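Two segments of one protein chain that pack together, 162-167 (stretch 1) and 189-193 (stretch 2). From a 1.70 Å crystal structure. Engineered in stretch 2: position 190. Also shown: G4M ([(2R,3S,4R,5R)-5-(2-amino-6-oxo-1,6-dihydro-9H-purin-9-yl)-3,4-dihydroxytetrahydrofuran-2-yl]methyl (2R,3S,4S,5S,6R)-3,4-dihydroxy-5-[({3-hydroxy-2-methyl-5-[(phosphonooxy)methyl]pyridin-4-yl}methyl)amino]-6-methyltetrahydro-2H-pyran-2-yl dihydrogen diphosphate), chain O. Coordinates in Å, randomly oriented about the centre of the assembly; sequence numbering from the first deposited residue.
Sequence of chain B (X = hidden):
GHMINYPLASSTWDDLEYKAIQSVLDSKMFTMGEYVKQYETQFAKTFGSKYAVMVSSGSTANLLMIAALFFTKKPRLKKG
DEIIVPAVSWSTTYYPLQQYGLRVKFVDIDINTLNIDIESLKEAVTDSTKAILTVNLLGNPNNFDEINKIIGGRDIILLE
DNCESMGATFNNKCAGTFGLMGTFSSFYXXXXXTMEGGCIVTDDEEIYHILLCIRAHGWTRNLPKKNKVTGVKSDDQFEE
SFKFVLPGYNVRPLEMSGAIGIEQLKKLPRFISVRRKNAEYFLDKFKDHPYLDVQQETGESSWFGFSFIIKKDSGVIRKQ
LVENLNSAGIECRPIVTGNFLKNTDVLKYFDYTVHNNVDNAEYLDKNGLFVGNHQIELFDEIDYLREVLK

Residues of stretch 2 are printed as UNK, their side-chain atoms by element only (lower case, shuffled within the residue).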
# COMPACT_ATOMS: atom_id res chain seq x y z
N ASN B 162 -16.24 -4.68 -4.17
CA ASN B 162 -17.36 -4.15 -3.42
C ASN B 162 -17.05 -2.90 -2.58
O ASN B 162 -17.75 -2.60 -1.62
CB ASN B 162 -17.97 -5.19 -2.48
CG ASN B 162 -19.48 -4.92 -2.21
OD1 ASN B 162 -20.25 -4.60 -3.13
ND2 ASN B 162 -19.90 -5.08 -0.97
N CYS B 163 -16.13 -2.09 -3.07
CA CYS B 163 -15.75 -0.91 -2.35
C CYS B 163 -16.81 0.20 -2.32
O CYS B 163 -16.69 1.10 -1.49
CB CYS B 163 -14.40 -0.41 -2.90
SG CYS B 163 -13.00 -1.52 -2.51
N GLU B 164 -17.84 0.14 -3.18
CA GLU B 164 -18.85 1.20 -3.16
C GLU B 164 -20.15 0.66 -2.66
O GLU B 164 -21.10 1.42 -2.51
CB GLU B 164 -19.08 1.83 -4.54
CG GLU B 164 -17.79 2.35 -5.17
CD GLU B 164 -17.96 2.92 -6.56
OE1 GLU B 164 -19.10 3.00 -7.06
OE2 GLU B 164 -16.92 3.27 -7.18
N SER B 165 -20.22 -0.65 -2.41
CA SER B 165 -21.49 -1.23 -2.01
C SER B 165 -21.51 -2.05 -0.73
O SER B 165 -22.23 -3.04 -0.65
CB SER B 165 -22.16 -2.00 -3.16
OG SER B 165 -22.07 -1.23 -4.36
N MET B 166 -20.76 -1.62 0.28
CA MET B 166 -20.83 -2.31 1.56
C MET B 166 -22.30 -2.30 2.00
O MET B 166 -22.99 -1.30 1.85
CB MET B 166 -20.01 -1.57 2.61
CG MET B 166 -20.05 -2.31 3.92
SD MET B 166 -19.00 -1.55 5.18
CE MET B 166 -17.39 -1.99 4.72
N GLY B 167 -22.80 -3.40 2.55
CA GLY B 167 -24.19 -3.39 2.99
C GLY B 167 -25.27 -3.69 1.94
O GLY B 167 -26.47 -3.78 2.28
N UNK B 189 -15.32 8.82 3.02
CA UNK B 189 -16.58 9.10 2.33
C UNK B 189 -17.42 7.87 2.00
O UNK B 189 -18.37 7.94 1.22
o UNK B 189 -15.39 9.23 0.19
c UNK B 189 -16.30 9.90 1.05
N UNK B 190 -17.09 6.74 2.64
CA UNK B 190 -17.73 5.46 2.36
C UNK B 190 -18.79 5.06 3.39
O UNK B 190 -19.16 5.85 4.21
n UNK B 190 -15.81 3.01 0.55
c UNK B 190 -16.88 3.49 1.14
o UNK B 190 -18.02 3.27 0.75
c UNK B 190 -16.66 4.39 2.27
N UNK B 191 -19.29 3.83 3.27
CA UNK B 191 -20.33 3.35 4.19
C UNK B 191 -19.88 3.40 5.64
O UNK B 191 -20.66 3.73 6.51
c UNK B 191 -20.81 1.95 3.79
n UNK B 191 -21.19 1.89 1.31
n UNK B 191 -23.28 2.35 1.13
c UNK B 191 -22.18 2.06 0.45
c UNK B 191 -23.00 2.32 2.47
c UNK B 191 -21.69 2.00 2.59
N UNK B 192 -18.65 3.00 5.90
CA UNK B 192 -18.04 3.07 7.24
C UNK B 192 -16.68 3.71 7.01
O UNK B 192 -16.18 3.71 5.87
c UNK B 192 -17.89 1.69 7.97
c UNK B 192 -16.89 0.76 7.26
c UNK B 192 -16.52 -0.51 8.10
c UNK B 192 -19.24 1.08 8.16
N UNK B 193 -16.08 4.26 8.06
CA UNK B 193 -14.82 4.96 7.87
C UNK B 193 -13.81 4.73 8.98
O UNK B 193 -14.12 4.89 10.13
c UNK B 193 -15.12 6.45 7.72
OP3 G4M O . -10.41 4.64 -1.70
PL G4M O . -9.99 3.13 -1.49
OP1 G4M O . -8.44 2.85 -1.86
OP2 G4M O . -10.24 2.72 0.05
OP4 G4M O . -11.00 2.18 -2.35
C5B G4M O . -10.62 2.27 -3.70
C5L G4M O . -11.80 1.90 -4.51
C6L G4M O . -11.84 0.66 -5.12
N1L G4M O . -12.85 0.34 -5.90
C2L G4M O . -13.86 1.15 -6.13
C2A G4M O . -14.97 0.74 -7.08
C3L G4M O . -13.94 2.40 -5.53
O3L G4M O . -14.97 3.21 -5.86
C4L G4M O . -12.88 2.78 -4.65
C4A G4M O . -12.86 4.03 -4.01
N4A G4M O . -13.78 4.90 -4.28
C4G G4M O . -13.81 6.12 -3.55
C5G G4M O . -14.32 7.26 -4.40
C6G G4M O . -15.63 6.88 -5.08
O5G G4M O . -14.62 8.24 -3.41
C3G G4M O . -12.41 6.52 -3.06
O3G G4M O . -12.35 6.25 -1.66
C2G G4M O . -12.21 8.05 -3.26
O2G G4M O . -11.10 8.55 -2.50
C1G G4M O . -13.44 8.82 -2.85
O1G G4M O . -13.35 10.08 -3.50
P2 G4M O . -13.84 11.38 -2.73
O3P G4M O . -15.30 11.12 -2.08
O4P G4M O . -14.06 12.54 -3.84
OPP G4M O . -12.67 11.63 -1.65
P G4M O . -12.76 13.05 -0.92
O1P G4M O . -12.84 14.40 -1.81
O2P G4M O . -11.38 13.03 -0.12
O5' G4M O . -13.81 12.97 0.26
C5' G4M O . -15.09 13.36 -0.17
C4' G4M O . -15.61 14.40 0.81
O4' G4M O . -15.26 13.99 2.17
C3' G4M O . -14.89 15.75 0.58
O3' G4M O . -15.83 16.76 0.92
C2' G4M O . -13.70 15.70 1.56
O2' G4M O . -13.38 17.04 1.96
C1' G4M O . -14.36 14.97 2.73
N9 G4M O . -13.36 14.32 3.58
C8 G4M O . -12.56 13.28 3.22
N7 G4M O . -11.83 12.94 4.26
C4 G4M O . -13.14 14.61 4.90
C5 G4M O . -12.14 13.72 5.35
C6 G4M O . -11.71 13.79 6.73
O6 G4M O . -10.86 13.05 7.21
N3 G4M O . -13.65 15.51 5.74
C2 G4M O . -13.23 15.58 6.99
N1 G4M O . -12.28 14.73 7.50
N2 G4M O . -13.76 16.52 7.82
O HOH W 1 -18.98 0.61 0.66

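Position 189 carries two side-chain atoms, one carbon and then one oxygen, without a branch. It touches nothing on stretch 1; instead the side-chain oxygen of position 189 lies 3.0 Å from O3P of the bound G4M. One carbon ending in a hydroxyl is serine, and Ser189 OG donates a hydrogen bond to that diphosphate oxygen. A short hydroxyl suits the place because it can donate a hydrogen bond to the diphosphate while filling little space.

Position 190 has four side-chain atoms: two carbons, the second carrying one oxygen and one nitrogen. CB points toward stretch 1, and the side-chain nitrogen of position 190 comes within 2.9 Å of Cys163 O. A flat carbon bearing one O and one N, a single carbon away from CA, is the amide of asparagine. This residue is engineered, so its fit describes the crystallised protein rather than a natural preference. Asn190 ND2 donates a hydrogen bond to Cys163 O at 2.9 Å with an N-H...O angle of 159°, close to straight. The amide orientation follows from this: Asn190 OD1, 3.4 Å from Cys163 O, is a second acceptor and cannot bond to it. Asn190 OD1 instead accepts from the backbone N of position 191 at 2.9 Å and from the O of water 1 at 2.8 Å.

Position 191 shows one carbon followed by a five-membered ring of three carbons and two nitrogens. CB of position 191 points toward stretch 1 and lies 3.8 Å from Met166 CB. Two backbone carbonyls approach the ring from different directions, Glu164 O at the edge, near the ring plane, and Met166 O over one face. Such a ring is the imidazole of histidine. Glu164 O is 3.2 Å from His191 CE1, whereas Met166 O is 3.6 Å from His191 CG. A flat ring with polar atoms on its rim suits such a site: His191 ND1 is hydrogen-bonded to the O of water 1 at 2.6 Å, and His191 NE2 is satisfied elsewhere in the structure.

Position 192 has four carbons, forked at the first, with one arm two carbons long. Its CA-to-CB bond points sideways, yet a carbon of the longer arm of position 192 comes within 3.8 Å of Met166 SD. That beta-branched hydrocarbon is isoleucine, and the carbon is Ile192 CG1, making an apolar contact appropriate to a buried aliphatic chain.

Position 193 has a single side-chain carbon, out of reach of stretch 1, and is therefore alanine. Ala193 is buried, where a methyl group needs no polar partner.

Neither segment is regular helix or strand, and the side chains of Asn190 and His191 meet backbone carbonyls of stretch 1. The type I turn from Asn162 to Ser165, closed by Ser165 N to Asn162 O at 3.2 Å, precedes the apolar anchor. Met166, extended with chi1 and chi2 both t, packs against His191 and Ile192. Water 1 links the two segments, its O accepting from Met166 N at 2.9 Å while contacting Asn190 and His191. Nearby, G4M O3L donates a very short hydrogen bond, 2.4 Å, to Glu164 OE2, so both segments also hold the ligand.

Stretch 2 189-193: SNHIA
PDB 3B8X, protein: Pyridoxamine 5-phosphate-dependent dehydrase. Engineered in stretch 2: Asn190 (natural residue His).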